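PDB 6G9C: immunomodulatory active chitinase, which probably binds and hydrolyses chitin as a family 18 glycosidase and displays immunomodulatory properties in inflammatory lung disease. Local coordinates for residues 39-44 with 80-85; 63-68 with 101-106. All blocks are in the same frame, centred on the assembly; numbering follows the deposited sequence.

Contact 1 of 2, residues 39-44 with 80-85; sequences FTNWAQ and QFEWND
Two loops at the C-terminal end of the (beta/alpha)8 barrel of a family 18 chitinase meet here: the type I turn Thr40-Ala43 leaving strand 34-40, and the type I turn Glu82-Asp85 leading into helix 85-94. Gln44 and Asn84 meet tip to tip, their amide planes 22° apart, and exchange two hydrogen bonds. Asn84 ND2 lies 3.1 Å from Gln44 OE1, and Gln44 NE2 lies 3.2 Å from Asn84 OD1; each donor sits on a lone pair of its acceptor. Gln44 NE2 also reaches back to Asn41 O (2.9 Å, nearly straight at 174°), so both ends of its amide are held and its rotation is fixed. Glu82 CG packs 3.6 Å from Asn41 CG, while its OE1 is hydrogen-bonded to Tyr45 OH. Asn41 ND2 approaches both carboxylate oxygens of Asp85, with weak bonds to OD2 and OD1. Asp85 OD2 takes a stronger bond from its own turn, lying 2.7 Å from Glu82 N, which comes from above the carboxylate plane; Asp85 OD1 is hydrogen-bonded to Tyr67 OH. The contact thus joins the loop after strand 34-40 to the loop that enters helix 85-94, at the C-terminal rim of the TIM barrel.

Contact 2 of 2, residues 63-68 with 101-106; sequences EYIFYA and PDLKVL
Leu106, Ile65 and Glu63 lose the most surface where 63-68 runs beside 101-106. Leu106, with CG anti to its carbonyl carbon (chi1 -67°), splits its methyls between two aromatic rings: CD1 lies 3.9 Å from Tyr64 CD2, at the ring edge and near its plane, and CD2 lies 3.9 Å from Phe66 CE2. All three side chains point the same way, and Leu187 and Thr189 of strand 187-193 also touch Leu106. On the other face Ile65 extends its CG1 branch across Leu103, bringing CD1 to 3.8 Å from Leu103 CD1, with Tyr57 touching both residues.

The backbones are in parallel register, Ile65 opposite Val105, and the axes of the two short strand segments are 22° apart. Ile65 serves both ways, its N 2.8 Å from Lys104 O and its O 2.8 Å from Leu106 N. These are adjacent staves of the TIM barrel: Leu106 and Phe66 face its interior, whereas Val105 packs against Val93 and Met94 of the helix 85-94 that connects the strands.

At the N-terminal end Glu63 O accepts from Lys104 N. The extended Glu63 chain brings Glu63 OE2 to 4.2 Å from Asp102 OD2, a like-charged approach that should be unfavourable, while Asp102 OD1 is hydrogen-bonded to Gln100 NE2. A water donates to Glu63 OE2 (2.7 Å) and to Asp102 O, bridging side chain and backbone.

How the contacts relate
Contacts 1 and 2, centred about 16 Å apart, draw on neighbouring barrel strands, 34-40 and 64-72 respectively, their segments alternating along the chain. Phe39 O lies 2.8 Å from Ala68 N, a probable backbone hydrogen bond carrying the parallel pairing from 63-68 across to 39-44. Tyr67 is the side-chain connection: its OH, 2.5 Å from Asp85 OD1, makes a probable short hydrogen bond, and it also packs 3.4 Å from Asn41 CB. Its CE2 meets Phe39 CE1 at 3.4 Å. Contact 2 covers the N-terminal strand pairing, contact 1 the loops at the C-terminal end, the side on which TIM barrels carry their active sites. A 1,2-ethanediol, probably from the crystallisation liquor, lies about 6 Å from the Phe81 side chain.

Contact 1 of 2, residues 39-44 with 80-85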
loop_
_atom_site.group_PDB
_atom_site.type_symbol
_atom_site.label_atom_id
_atom_site.label_comp_id
_atom_site.label_asym_id
_atom_site.label_seq_id
_atom_site.Cartn_x
_atom_site.Cartn_y
_atom_site.Cartn_z
ATOM N N PHE A 39 -11.244 -14.099 1.803
ATOM C CA PHE A 39 -10.575 -14.208 3.093
ATOM C C PHE A 39 -11.626 -14.111 4.195
ATOM O O PHE A 39 -12.588 -13.342 4.067
ATOM C CB PHE A 39 -9.548 -13.072 3.216
ATOM C CG PHE A 39 -8.858 -13.002 4.552
ATOM C CD1 PHE A 39 -9.412 -12.286 5.605
ATOM C CD2 PHE A 39 -7.643 -13.643 4.741
ATOM C CE1 PHE A 39 -8.773 -12.222 6.827
ATOM C CE2 PHE A 39 -6.998 -13.586 5.966
ATOM C CZ PHE A 39 -7.559 -12.884 7.004
ATOM N N THR A 40 -11.454 -14.880 5.280
ATOM C CA THR A 40 -12.398 -14.842 6.397
ATOM C C THR A 40 -11.676 -14.498 7.696
ATOM O O THR A 40 -10.653 -15.111 8.028
ATOM C CB THR A 40 -13.178 -16.164 6.567
ATOM O OG1 THR A 40 -12.291 -17.213 6.985
ATOM C CG2 THR A 40 -13.877 -16.564 5.263
ATOM N N ASN A 41 -12.232 -13.541 8.450
ATOM C CA ASN A 41 -11.531 -13.044 9.631
ATOM C C ASN A 41 -11.764 -13.907 10.884
ATOM O O ASN A 41 -11.338 -13.511 11.981
ATOM C CB ASN A 41 -11.888 -11.560 9.895
ATOM C CG ASN A 41 -13.368 -11.323 10.118
ATOM O OD1 ASN A 41 -14.156 -12.259 10.177
ATOM N ND2 ASN A 41 -13.757 -10.044 10.256
ATOM N N TRP A 42 -12.381 -15.089 10.753
ATOM C CA TRP A 42 -12.423 -16.043 11.854
ATOM C C TRP A 42 -11.518 -17.256 11.632
ATOM O O TRP A 42 -11.384 -18.087 12.541
ATOM C CB TRP A 42 -13.863 -16.514 12.116
ATOM C CG TRP A 42 -14.519 -17.200 10.951
ATOM C CD1 TRP A 42 -14.577 -18.552 10.718
ATOM C CD2 TRP A 42 -15.249 -16.575 9.879
ATOM N NE1 TRP A 42 -15.282 -18.799 9.553
ATOM C CE2 TRP A 42 -15.694 -17.603 9.018
ATOM C CE3 TRP A 42 -15.552 -15.244 9.556
ATOM C CZ2 TRP A 42 -16.436 -17.339 7.852
ATOM C CZ3 TRP A 42 -16.292 -14.981 8.401
ATOM C CH2 TRP A 42 -16.725 -16.022 7.568
ATOM N N ALA A 43 -10.883 -17.378 10.459
ATOM C CA ALA A 43 -9.961 -18.493 10.223
ATOM C C ALA A 43 -8.708 -18.395 11.086
ATOM O O ALA A 43 -8.016 -19.411 11.277
ATOM C CB ALA A 43 -9.593 -18.556 8.738
ATOM N N GLN A 44 -8.423 -17.209 11.633
ATOM C CA GLN A 44 -7.340 -17.025 12.583
ATOM C C GLN A 44 -7.546 -17.807 13.864
ATOM O O GLN A 44 -6.607 -17.912 14.657
ATOM C CB GLN A 44 -7.195 -15.548 12.953
ATOM C CG GLN A 44 -8.496 -14.960 13.522
ATOM C CD GLN A 44 -8.320 -13.597 14.160
ATOM O OE1 GLN A 44 -7.376 -13.363 14.916
ATOM N NE2 GLN A 44 -9.252 -12.693 13.883
ATOM N N GLN A 80 -15.555 -2.604 12.175
ATOM C CA GLN A 80 -14.870 -3.889 12.143
ATOM C C GLN A 80 -15.654 -4.914 12.949
ATOM O O GLN A 80 -16.366 -4.583 13.905
ATOM C CB GLN A 80 -13.453 -3.757 12.706
ATOM C CG GLN A 80 -13.425 -3.367 14.170
ATOM C CD GLN A 80 -12.033 -3.426 14.769
ATOM O OE1 GLN A 80 -11.048 -3.645 14.063
ATOM N NE2 GLN A 80 -11.948 -3.239 16.077
ATOM N N PHE A 81 -15.539 -6.167 12.544
ATOM C CA PHE A 81 -16.214 -7.231 13.267
ATOM C C PHE A 81 -15.301 -7.859 14.310
ATOM O O PHE A 81 -15.702 -8.035 15.465
ATOM C CB PHE A 81 -16.720 -8.291 12.287
ATOM C CG PHE A 81 -17.802 -9.156 12.850
ATOM C CD1 PHE A 81 -17.503 -10.154 13.763
ATOM C CD2 PHE A 81 -19.119 -8.963 12.481
ATOM C CE1 PHE A 81 -18.502 -10.949 14.292
ATOM C CE2 PHE A 81 -20.120 -9.752 13.007
ATOM C CZ PHE A 81 -19.813 -10.747 13.912
ATOM N N GLU A 82 -14.075 -8.194 13.924
ATOM C CA GLU A 82 -13.145 -8.832 14.843
ATOM C C GLU A 82 -12.256 -7.784 15.496
ATOM O O GLU A 82 -11.904 -6.770 14.886
ATOM C CB GLU A 82 -12.282 -9.876 14.124
ATOM C CG GLU A 82 -13.031 -11.148 13.721
ATOM C CD GLU A 82 -13.585 -11.913 14.918
ATOM O OE1 GLU A 82 -13.042 -11.775 16.031
ATOM O OE2 GLU A 82 -14.567 -12.656 14.748
ATOM N N TRP A 83 -11.889 -8.059 16.749
ATOM C CA TRP A 83 -11.146 -7.118 17.576
ATOM C C TRP A 83 -9.852 -6.646 16.929
ATOM O O TRP A 83 -9.339 -5.585 17.303
ATOM C CB TRP A 83 -10.827 -7.771 18.921
ATOM C CG TRP A 83 -9.814 -8.865 18.793
ATOM C CD1 TRP A 83 -10.040 -10.159 18.405
ATOM C CD2 TRP A 83 -8.404 -8.759 19.034
ATOM N NE1 TRP A 83 -8.858 -10.864 18.397
ATOM C CE2 TRP A 83 -7.840 -10.029 18.781
ATOM C CE3 TRP A 83 -7.564 -7.715 19.440
ATOM C CZ2 TRP A 83 -6.476 -10.281 18.922
ATOM C CZ3 TRP A 83 -6.211 -7.968 19.580
ATOM C CH2 TRP A 83 -5.680 -9.240 19.323
ATOM N N ASN A 84 -9.297 -7.408 15.981
ATOM C CA ASN A 84 -8.009 -7.074 15.385
ATOM C C ASN A 84 -8.100 -6.852 13.880
ATOM O O ASN A 84 -7.083 -6.953 13.189
ATOM C CB ASN A 84 -6.965 -8.152 15.711
ATOM C CG ASN A 84 -7.378 -9.546 15.244
ATOM O OD1 ASN A 84 -8.544 -9.796 14.946
ATOM N ND2 ASN A 84 -6.414 -10.465 15.196
ATOM N N ASP A 85 -9.291 -6.555 13.352
ATOM C CA ASP A 85 -9.426 -6.287 11.920
ATOM C C ASP A 85 -8.619 -5.055 11.520
ATOM O O ASP A 85 -7.674 -5.139 10.723
ATOM C CB ASP A 85 -10.899 -6.091 11.548
ATOM C CG ASP A 85 -11.659 -7.400 11.377
ATOM O OD1 ASP A 85 -11.056 -8.406 10.947
ATOM O OD2 ASP A 85 -12.875 -7.412 11.672
#

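Contact 2 of 2, residues 63-68 with 101-106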
loop_
_atom_site.group_PDB
_atom_site.type_symbol
_atom_site.label_atom_id
_atom_site.label_comp_id
_atom_site.label_asym_id
_atom_site.label_seq_id
_atom_site.Cartn_x
_atom_site.Cartn_y
_atom_site.Cartn_z
ATOM N N GLU A 63 -7.056 -12.137 -8.406
ATOM C CA GLU A 63 -6.933 -10.705 -8.671
ATOM C C GLU A 63 -7.665 -9.874 -7.630
ATOM O O GLU A 63 -7.253 -8.746 -7.340
ATOM C CB GLU A 63 -7.446 -10.333 -10.063
ATOM C CG GLU A 63 -6.918 -8.975 -10.506
ATOM C CD GLU A 63 -7.506 -8.491 -11.810
ATOM O OE1 GLU A 63 -8.216 -9.272 -12.482
ATOM O OE2 GLU A 63 -7.253 -7.320 -12.160
ATOM N N TYR A 64 -8.723 -10.426 -7.052
ATOM C CA TYR A 64 -9.544 -9.746 -6.070
ATOM C C TYR A 64 -9.606 -10.610 -4.821
ATOM O O TYR A 64 -9.933 -11.800 -4.901
ATOM C CB TYR A 64 -10.963 -9.512 -6.604
ATOM C CG TYR A 64 -11.033 -8.811 -7.944
ATOM C CD1 TYR A 64 -10.967 -9.530 -9.130
ATOM C CD2 TYR A 64 -11.184 -7.431 -8.017
ATOM C CE1 TYR A 64 -11.037 -8.887 -10.362
ATOM C CE2 TYR A 64 -11.261 -6.775 -9.246
ATOM C CZ TYR A 64 -11.192 -7.509 -10.407
ATOM O OH TYR A 64 -11.265 -6.869 -11.620
ATOM N N ILE A 65 -9.302 -10.018 -3.671
ATOM C CA ILE A 65 -9.570 -10.650 -2.384
ATOM C C ILE A 65 -10.779 -9.956 -1.779
ATOM O O ILE A 65 -10.822 -8.722 -1.718
ATOM C CB ILE A 65 -8.366 -10.569 -1.436
ATOM C CG1 ILE A 65 -7.262 -11.546 -1.888
ATOM C CG2 ILE A 65 -8.817 -10.872 -0.008
ATOM C CD1 ILE A 65 -5.955 -11.287 -1.207
ATOM N N PHE A 66 -11.753 -10.744 -1.327
ATOM C CA PHE A 66 -12.942 -10.220 -0.657
ATOM C C PHE A 66 -12.798 -10.504 0.832
ATOM O O PHE A 66 -12.603 -11.658 1.233
ATOM C CB PHE A 66 -14.219 -10.853 -1.213
ATOM C CG PHE A 66 -14.408 -10.618 -2.681
ATOM C CD1 PHE A 66 -13.828 -11.467 -3.611
ATOM C CD2 PHE A 66 -15.140 -9.529 -3.134
ATOM C CE1 PHE A 66 -13.970 -11.242 -4.965
ATOM C CE2 PHE A 66 -15.296 -9.300 -4.492
ATOM C CZ PHE A 66 -14.699 -10.153 -5.406
ATOM N N TYR A 67 -12.868 -9.452 1.646
ATOM C CA TYR A 67 -12.635 -9.575 3.083
ATOM C C TYR A 67 -13.967 -9.793 3.798
ATOM O O TYR A 67 -14.770 -8.858 3.926
ATOM C CB TYR A 67 -11.912 -8.340 3.606
ATOM C CG TYR A 67 -11.347 -8.527 4.989
ATOM C CD1 TYR A 67 -12.182 -8.532 6.105
ATOM C CD2 TYR A 67 -9.976 -8.733 5.190
ATOM C CE1 TYR A 67 -11.680 -8.712 7.376
ATOM C CE2 TYR A 67 -9.466 -8.914 6.468
ATOM C CZ TYR A 67 -10.325 -8.908 7.552
ATOM O OH TYR A 67 -9.835 -9.081 8.822
ATOM N N ALA A 68 -14.198 -11.020 4.276
ATOM C CA ALA A 68 -15.413 -11.358 5.018
ATOM C C ALA A 68 -15.112 -11.421 6.513
ATOM O O ALA A 68 -14.232 -12.184 6.930
ATOM C CB ALA A 68 -15.978 -12.694 4.531
ATOM N N PRO A 101 1.291 -6.316 -7.230
ATOM C CA PRO A 101 0.839 -4.916 -7.309
ATOM C C PRO A 101 -0.576 -4.740 -7.842
ATOM O O PRO A 101 -1.237 -3.764 -7.470
ATOM C CB PRO A 101 1.879 -4.265 -8.238
ATOM C CG PRO A 101 3.067 -5.175 -8.189
ATOM C CD PRO A 101 2.540 -6.551 -7.980
ATOM N N ASP A 102 -1.078 -5.658 -8.673
ATOM C CA ASP A 102 -2.422 -5.522 -9.232
ATOM C C ASP A 102 -3.520 -6.021 -8.297
ATOM O O ASP A 102 -4.696 -5.924 -8.653
ATOM C CB ASP A 102 -2.520 -6.267 -10.570
ATOM C CG ASP A 102 -2.625 -7.783 -10.400
ATOM O OD1 ASP A 102 -2.048 -8.322 -9.435
ATOM O OD2 ASP A 102 -3.281 -8.440 -11.236
ATOM N N LEU A 103 -3.173 -6.566 -7.132
ATOM C CA LEU A 103 -4.176 -7.088 -6.207
ATOM C C LEU A 103 -5.165 -6.002 -5.795
ATOM O O LEU A 103 -4.769 -4.885 -5.470
ATOM C CB LEU A 103 -3.476 -7.658 -4.970
ATOM C CG LEU A 103 -4.356 -8.281 -3.886
ATOM C CD1 LEU A 103 -5.121 -9.460 -4.458
ATOM C CD2 LEU A 103 -3.495 -8.712 -2.694
ATOM N N LYS A 104 -6.456 -6.327 -5.831
ATOM C CA LYS A 104 -7.509 -5.468 -5.303
ATOM C C LYS A 104 -8.147 -6.153 -4.102
ATOM O O LYS A 104 -8.419 -7.354 -4.145
ATOM C CB LYS A 104 -8.580 -5.183 -6.362
ATOM C CG LYS A 104 -8.065 -4.604 -7.672
ATOM C CD LYS A 104 -7.316 -3.324 -7.432
ATOM C CE LYS A 104 -6.974 -2.622 -8.739
ATOM N NZ LYS A 104 -5.635 -1.968 -8.668
ATOM N N VAL A 105 -8.410 -5.394 -3.041
ATOM C CA VAL A 105 -8.994 -5.941 -1.818
ATOM C C VAL A 105 -10.302 -5.210 -1.548
ATOM O O VAL A 105 -10.305 -3.987 -1.350
ATOM C CB VAL A 105 -8.042 -5.803 -0.619
ATOM C CG1 VAL A 105 -8.648 -6.459 0.616
ATOM C CG2 VAL A 105 -6.679 -6.412 -0.933
ATOM N N LEU A 106 -11.402 -5.961 -1.509
ATOM C CA LEU A 106 -12.734 -5.415 -1.281
ATOM C C LEU A 106 -13.229 -5.865 0.084
ATOM O O LEU A 106 -12.877 -6.948 0.561
ATOM C CB LEU A 106 -13.723 -5.875 -2.362
ATOM C CG LEU A 106 -13.532 -5.372 -3.800
ATOM C CD1 LEU A 106 -12.503 -6.223 -4.552
ATOM C CD2 LEU A 106 -14.870 -5.379 -4.527
HETATM O O HOH W 1 -6.850 -5.280 -10.479
#